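Local coordinates for tail spike protein gp49 (Pseudomonas phage LKA1, PDB 4RU4) that probably acts as a trimeric tailspike lyase that cleaves the O-specific polysaccharide of its Pseudomonas host during phage entry, at residues Leu383-Leu389 and Leu423-Leu429; Asn453-Gln459 and Tyr483-Leu489. Residue numbers count along the deposited sequence, not the author numbering.

In the fold
The four segments are successive rungs of a right-handed parallel beta-helix, the pectin lyase-like body of the spike. The chain passes 383-389, makes one coil through strand 403-405, and returns at 423-429, where contact 1 closes. A second coil through strand 439-446 leads to 453-459. A third, through strand 468-474, returns at 483-489 and closes contact 2. The contacts run in series and neither nest nor cross. They meet at the middle rungs: Ile424 N lies 2.8 Å from Gln455 O, and Gln425 NE2 lies 2.8 Å from Gln455 OE1, both probable hydrogen bonds. Both contacts also touch the second subunit of the trimer.

Contact 1: residues Leu383-Leu389 and Leu423-Leu429; sequences LLDQCTL and LIQGGSL
Two neighbouring rungs of the parallel beta-helix stack in register, 383-385 on 423-425 (axes 4.8 Å apart, 5°) and 388-389 on 428-429. Each bends between its strands. Gln386 does so with left-handed backbone angles (52/47), and Gly426 and Gly427 with positive phi, where a side chain would clash with the rung of Gln386. Leu383, Leu389 and Gln425 have the most surface buried. Leu383 (t, p) lays CD1 3.6 Å from Leu423 CB. Next to it Leu384 N donates to Leu423 O (2.9 Å). Gln425 (m, t) has its N donating to Leu384 O (3.0 Å) and its O accepting from Gln386 N (2.8 Å). Past the bend, Ser428 N donates to Cys387 O (2.9 Å) and Leu389 N to Ser428 O (2.9 Å). Leu389 (m, t) sets CD1 3.9 Å from Leu429 CD1. A water accepts from Cys387 N (2.9 Å) inside the bend. Gln425 NE2 hydrogen-bonds to Gln455 OE1, and Gln425 OE1 accepts from Gly427 N of the second subunit. Leu384, Ile424, Leu389 and Leu429 thus face the coil interior; the face of Leu383, Leu423, Asp385 and Gln425 mixes aliphatic and polar groups, and reaches the second subunit through Gln425.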
loop_
_atom_site.group_PDB
_atom_site.type_symbol
_atom_site.label_atom_id
_atom_site.label_comp_id
_atom_site.label_asym_id
_atom_site.label_seq_id
_atom_site.Cartn_x
_atom_site.Cartn_y
_atom_site.Cartn_z
ATOM N N LEU B 383 -12.095 8.147 2.994
ATOM C CA LEU B 383 -11.840 7.051 2.067
ATOM C C LEU B 383 -11.503 5.789 2.832
ATOM O O LEU B 383 -10.700 5.841 3.771
ATOM C CB LEU B 383 -10.662 7.423 1.155
ATOM C CG LEU B 383 -10.100 6.380 0.179
ATOM C CD1 LEU B 383 -11.190 5.876 -0.784
ATOM C CD2 LEU B 383 -8.935 6.948 -0.624
ATOM N N LEU B 384 -12.136 4.675 2.453
ATOM C CA LEU B 384 -11.672 3.332 2.821
ATOM C C LEU B 384 -11.191 2.706 1.521
ATOM O O LEU B 384 -11.991 2.280 0.683
ATOM C CB LEU B 384 -12.801 2.472 3.428
ATOM C CG LEU B 384 -13.408 2.965 4.731
ATOM C CD1 LEU B 384 -14.443 1.975 5.258
ATOM C CD2 LEU B 384 -12.314 3.194 5.767
ATOM N N ASP B 385 -9.874 2.655 1.363
ATOM C CA ASP B 385 -9.248 2.304 0.119
ATOM C C ASP B 385 -8.754 0.861 0.185
ATOM O O ASP B 385 -7.714 0.604 0.810
ATOM C CB ASP B 385 -8.053 3.243 -0.039
ATOM C CG ASP B 385 -7.355 3.107 -1.368
ATOM O OD1 ASP B 385 -7.165 1.982 -1.893
ATOM O OD2 ASP B 385 -7.003 4.178 -1.908
ATOM N N GLN B 386 -9.474 -0.059 -0.465
ATOM C CA GLN B 386 -9.087 -1.468 -0.555
ATOM C C GLN B 386 -8.802 -2.073 0.825
ATOM O O GLN B 386 -7.785 -2.764 1.016
ATOM C CB GLN B 386 -7.838 -1.651 -1.419
ATOM C CG GLN B 386 -7.856 -0.970 -2.782
ATOM C CD GLN B 386 -8.858 -1.558 -3.767
ATOM O OE1 GLN B 386 -9.434 -0.828 -4.587
ATOM N NE2 GLN B 386 -9.045 -2.872 -3.723
ATOM N N CYS B 387 -9.691 -1.822 1.778
ATOM C CA CYS B 387 -9.536 -2.409 3.100
ATOM C C CYS B 387 -10.240 -3.754 3.237
ATOM O O CYS B 387 -11.223 -4.050 2.547
ATOM C CB CYS B 387 -10.032 -1.447 4.182
ATOM S SG CYS B 387 -8.987 0.069 4.304
ATOM N N THR B 388 -9.735 -4.555 4.163
ATOM C CA THR B 388 -10.364 -5.816 4.505
ATOM C C THR B 388 -11.045 -5.597 5.854
ATOM O O THR B 388 -10.379 -5.253 6.840
ATOM C CB THR B 388 -9.297 -6.910 4.598
ATOM O OG1 THR B 388 -8.707 -7.106 3.309
ATOM C CG2 THR B 388 -9.913 -8.224 5.129
ATOM N N LEU B 389 -12.372 -5.729 5.891
ATOM C CA LEU B 389 -13.141 -5.373 7.083
ATOM C C LEU B 389 -13.857 -6.622 7.618
ATOM O O LEU B 389 -14.396 -7.416 6.837
ATOM C CB LEU B 389 -14.178 -4.291 6.754
ATOM C CG LEU B 389 -13.658 -3.064 5.999
ATOM C CD1 LEU B 389 -14.845 -2.190 5.607
ATOM C CD2 LEU B 389 -12.674 -2.271 6.859
ATOM N N LEU B 423 -16.119 7.652 0.499
ATOM C CA LEU B 423 -15.729 6.734 -0.579
ATOM C C LEU B 423 -15.341 5.388 -0.030
ATOM O O LEU B 423 -14.441 5.313 0.816
ATOM C CB LEU B 423 -14.502 7.279 -1.336
ATOM C CG LEU B 423 -14.565 8.760 -1.730
ATOM C CD1 LEU B 423 -13.284 9.222 -2.404
ATOM C CD2 LEU B 423 -15.792 9.070 -2.597
ATOM N N ILE B 424 -15.952 4.328 -0.554
ATOM C CA ILE B 424 -15.562 2.976 -0.189
ATOM C C ILE B 424 -15.178 2.325 -1.495
ATOM O O ILE B 424 -16.017 2.165 -2.395
ATOM C CB ILE B 424 -16.690 2.175 0.503
ATOM C CG1 ILE B 424 -17.021 2.741 1.887
ATOM C CG2 ILE B 424 -16.280 0.703 0.661
ATOM C CD1 ILE B 424 -17.918 3.975 1.841
ATOM N N GLN B 425 -13.896 2.003 -1.633
ATOM C CA GLN B 425 -13.388 1.518 -2.912
ATOM C C GLN B 425 -12.709 0.165 -2.767
ATOM O O GLN B 425 -11.638 0.034 -2.160
ATOM C CB GLN B 425 -12.425 2.511 -3.563
ATOM C CG GLN B 425 -13.013 3.917 -3.812
ATOM C CD GLN B 425 -12.031 4.808 -4.576
ATOM O OE1 GLN B 425 -10.876 4.433 -4.759
ATOM N NE2 GLN B 425 -12.481 5.979 -5.017
ATOM N N GLY B 426 -13.326 -0.836 -3.365
ATOM C CA GLY B 426 -12.722 -2.150 -3.429
ATOM C C GLY B 426 -12.624 -2.798 -2.057
ATOM O O GLY B 426 -13.389 -2.481 -1.127
ATOM N N GLY B 427 -11.688 -3.729 -1.940
ATOM C CA GLY B 427 -11.516 -4.475 -0.712
ATOM C C GLY B 427 -12.672 -5.425 -0.437
ATOM O O GLY B 427 -13.398 -5.847 -1.347
ATOM N N SER B 428 -12.837 -5.786 0.833
ATOM C CA SER B 428 -13.838 -6.779 1.199
ATOM C C SER B 428 -14.455 -6.464 2.571
ATOM O O SER B 428 -13.868 -5.753 3.388
ATOM C CB SER B 428 -13.219 -8.183 1.217
ATOM O OG SER B 428 -12.192 -8.284 2.210
ATOM N N LEU B 429 -15.652 -6.985 2.812
ATOM C CA LEU B 429 -16.355 -6.748 4.066
ATOM C C LEU B 429 -17.115 -8.004 4.433
ATOM O O LEU B 429 -18.079 -8.364 3.752
ATOM C CB LEU B 429 -17.322 -5.553 3.936
ATOM C CG LEU B 429 -18.054 -4.992 5.170
ATOM C CD1 LEU B 429 -18.451 -3.528 4.953
ATOM C CD2 LEU B 429 -19.300 -5.832 5.538
HETATM O O HOH W 1 -12.184 -0.592 1.088
HETATM O O HOH W 2 -9.803 -9.392 1.823
HETATM O O HOH W 3 -13.386 -9.090 4.589
#

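Contact 2: residues Asn453-Gln459 and Tyr483-Leu489; sequences NIQYSGQ and YLIVENL
This is a pair of parallel rungs from the C-terminal part of the beta-helix. Strand 453-457 runs beside 484-487 with axes 4.9 Å apart and 6° between them. The register is one to one, from Ile454 with Leu484 to Ser457 with Glu487. Tyr483 opens the second segment. Its N donates to Asn453 OD1 (3.1 Å), while Asn453 ND2 is hydrogen-bonded to Asn421 OD1. Tyr483 O accepts a weak bond from Ile454 N (3.3 Å). The ring, with chi1 at p, lies under Asn453 CB in a CH-pi contact, 3.5 Å from CB to the ring centroid. Leu484 (t, p) lies on the face of Ile454, Tyr456 and Val486, its CD1 4.0 Å from Ile454 CB; both Leu484 and Val486 pack on Leu470 of strand 468-474. Ile485 carries the ladder on: N donates to Ile454 O (2.9 Å), and O accepts from Tyr456 N (2.9 Å). At Val486, CA makes a CA-H...O contact with Tyr456 O (3.4 Å). Glu487 N donates to the same Tyr456 O (3.0 Å), and Glu487 O accepts from Gly458 N (3.0 Å). The Glu487 side chain (p, t) brings OE2 2.6 Å from Ser457 OG, which donates. A water links OE2 to Gln455 NE2, and Gln455 OE1 is hydrogen-bonded to Gln425 NE2 of the preceding rung. Glu487 OE1 forms a salt bridge with Arg511. Asn488 adopts left-handed angles (55/43) and packs on Asn488 of both other subunits. The side chain of Leu489 (m, t) then extends to the neighbouring rung: CD2 lies 3.8 Å from Tyr456 CD1, at the edge of a ring whose OH donates to Gln459 OE1 (2.6 Å).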
loop_
_atom_site.group_PDB
_atom_site.type_symbol
_atom_site.label_atom_id
_atom_site.label_comp_id
_atom_site.label_asym_id
_atom_site.label_seq_id
_atom_site.Cartn_x
_atom_site.Cartn_y
_atom_site.Cartn_z
ATOM N N ASN B 453 -21.961 13.243 -0.441
ATOM C CA ASN B 453 -21.857 12.326 -1.571
ATOM C C ASN B 453 -21.310 10.962 -1.147
ATOM O O ASN B 453 -20.408 10.886 -0.308
ATOM C CB ASN B 453 -20.911 12.945 -2.607
ATOM C CG ASN B 453 -21.352 14.339 -3.021
ATOM O OD1 ASN B 453 -22.519 14.545 -3.367
ATOM N ND2 ASN B 453 -20.441 15.310 -2.940
ATOM N N ILE B 454 -21.845 9.895 -1.740
ATOM C CA ILE B 454 -21.463 8.533 -1.379
ATOM C C ILE B 454 -21.024 7.815 -2.629
ATOM O O ILE B 454 -21.765 7.783 -3.630
ATOM C CB ILE B 454 -22.661 7.704 -0.816
ATOM C CG1 ILE B 454 -23.405 8.438 0.303
ATOM C CG2 ILE B 454 -22.191 6.323 -0.349
ATOM C CD1 ILE B 454 -22.583 8.778 1.460
ATOM N N GLN B 455 -19.838 7.207 -2.568
ATOM C CA GLN B 455 -19.403 6.299 -3.612
ATOM C C GLN B 455 -19.147 4.956 -2.921
ATOM O O GLN B 455 -18.189 4.829 -2.166
ATOM C CB GLN B 455 -18.087 6.802 -4.263
ATOM C CG GLN B 455 -17.533 5.897 -5.378
ATOM C CD GLN B 455 -16.056 6.124 -5.659
ATOM O OE1 GLN B 455 -15.259 6.337 -4.734
ATOM N NE2 GLN B 455 -15.682 6.102 -6.942
ATOM N N TYR B 456 -19.990 3.957 -3.182
ATOM C CA TYR B 456 -19.765 2.646 -2.584
ATOM C C TYR B 456 -19.520 1.691 -3.765
ATOM O O TYR B 456 -20.454 1.322 -4.483
ATOM C CB TYR B 456 -20.982 2.284 -1.726
ATOM C CG TYR B 456 -20.697 1.242 -0.652
ATOM C CD1 TYR B 456 -20.428 -0.088 -0.994
ATOM C CD2 TYR B 456 -20.708 1.585 0.700
ATOM C CE1 TYR B 456 -20.160 -1.048 -0.019
ATOM C CE2 TYR B 456 -20.434 0.643 1.675
ATOM C CZ TYR B 456 -20.167 -0.672 1.312
ATOM O OH TYR B 456 -19.899 -1.610 2.287
ATOM N N SER B 457 -18.266 1.297 -3.972
ATOM C CA SER B 457 -17.814 0.852 -5.294
ATOM C C SER B 457 -16.779 -0.283 -5.269
ATOM O O SER B 457 -15.670 -0.094 -4.770
ATOM C CB SER B 457 -17.176 2.085 -5.970
ATOM O OG SER B 457 -16.607 1.806 -7.232
ATOM N N GLY B 458 -17.113 -1.451 -5.815
ATOM C CA GLY B 458 -16.111 -2.504 -6.021
ATOM C C GLY B 458 -15.872 -3.490 -4.882
ATOM O O GLY B 458 -15.087 -4.436 -5.019
ATOM N N GLN B 459 -16.521 -3.285 -3.742
ATOM C CA GLN B 459 -16.262 -4.135 -2.558
ATOM C C GLN B 459 -16.869 -5.542 -2.683
ATOM O O GLN B 459 -17.992 -5.704 -3.151
ATOM C CB GLN B 459 -16.845 -3.468 -1.326
ATOM C CG GLN B 459 -16.542 -4.124 0.013
ATOM C CD GLN B 459 -17.268 -3.386 1.109
ATOM O OE1 GLN B 459 -18.496 -3.459 1.212
ATOM N NE2 GLN B 459 -16.528 -2.642 1.909
ATOM N N TYR B 483 -23.602 13.339 -6.020
ATOM C CA TYR B 483 -23.741 11.953 -6.483
ATOM C C TYR B 483 -24.044 10.995 -5.358
ATOM O O TYR B 483 -23.667 11.214 -4.198
ATOM C CB TYR B 483 -22.475 11.448 -7.211
ATOM C CG TYR B 483 -21.179 11.515 -6.402
ATOM C CD1 TYR B 483 -20.778 10.447 -5.592
ATOM C CD2 TYR B 483 -20.350 12.636 -6.474
ATOM C CE1 TYR B 483 -19.581 10.498 -4.877
ATOM C CE2 TYR B 483 -19.166 12.706 -5.758
ATOM C CZ TYR B 483 -18.782 11.626 -4.973
ATOM O OH TYR B 483 -17.602 11.685 -4.282
ATOM N N LEU B 484 -24.712 9.921 -5.741
ATOM C CA LEU B 484 -25.026 8.835 -4.836
ATOM C C LEU B 484 -24.862 7.553 -5.664
ATOM O O LEU B 484 -25.681 7.244 -6.523
ATOM C CB LEU B 484 -26.455 9.040 -4.332
ATOM C CG LEU B 484 -27.185 8.002 -3.508
ATOM C CD1 LEU B 484 -26.202 7.335 -2.592
ATOM C CD2 LEU B 484 -28.271 8.760 -2.698
ATOM N N ILE B 485 -23.783 6.822 -5.413
ATOM C CA ILE B 485 -23.355 5.756 -6.328
ATOM C C ILE B 485 -23.167 4.452 -5.564
ATOM O O ILE B 485 -22.472 4.422 -4.543
ATOM C CB ILE B 485 -22.028 6.159 -7.029
ATOM C CG1 ILE B 485 -22.306 7.283 -8.019
ATOM C CG2 ILE B 485 -21.375 4.947 -7.743
ATOM C CD1 ILE B 485 -21.036 8.013 -8.527
ATOM N N VAL B 486 -23.840 3.403 -6.028
ATOM C CA VAL B 486 -23.605 2.022 -5.588
ATOM C C VAL B 486 -23.281 1.185 -6.826
ATOM O O VAL B 486 -24.065 1.147 -7.745
ATOM C CB VAL B 486 -24.865 1.434 -4.880
ATOM C CG1 VAL B 486 -24.646 -0.032 -4.508
ATOM C CG2 VAL B 486 -25.181 2.234 -3.634
ATOM N N GLU B 487 -22.131 0.501 -6.853
ATOM C CA GLU B 487 -21.689 -0.142 -8.076
ATOM C C GLU B 487 -20.682 -1.252 -7.815
ATOM O O GLU B 487 -19.897 -1.188 -6.863
ATOM C CB GLU B 487 -21.032 0.882 -9.025
ATOM C CG GLU B 487 -19.783 1.570 -8.403
ATOM C CD GLU B 487 -19.158 2.639 -9.296
ATOM O OE1 GLU B 487 -19.780 3.001 -10.332
ATOM O OE2 GLU B 487 -18.033 3.114 -8.970
ATOM N N ASN B 488 -20.709 -2.247 -8.694
ATOM C CA ASN B 488 -19.676 -3.279 -8.754
ATOM C C ASN B 488 -19.486 -3.979 -7.416
ATOM O O ASN B 488 -18.369 -4.218 -6.997
ATOM C CB ASN B 488 -18.346 -2.702 -9.261
ATOM C CG ASN B 488 -18.505 -1.958 -10.589
ATOM O OD1 ASN B 488 -19.212 -2.409 -11.470
ATOM N ND2 ASN B 488 -17.864 -0.809 -10.710
ATOM N N LEU B 489 -20.588 -4.313 -6.749
ATOM C CA LEU B 489 -20.493 -5.030 -5.468
ATOM C C LEU B 489 -20.660 -6.516 -5.703
ATOM O O LEU B 489 -21.477 -6.934 -6.529
ATOM C CB LEU B 489 -21.557 -4.543 -4.496
ATOM C CG LEU B 489 -21.495 -3.056 -4.180
ATOM C CD1 LEU B 489 -22.595 -2.683 -3.154
ATOM C CD2 LEU B 489 -20.088 -2.682 -3.697
HETATM O O HOH W 4 -17.647 5.803 -9.134
#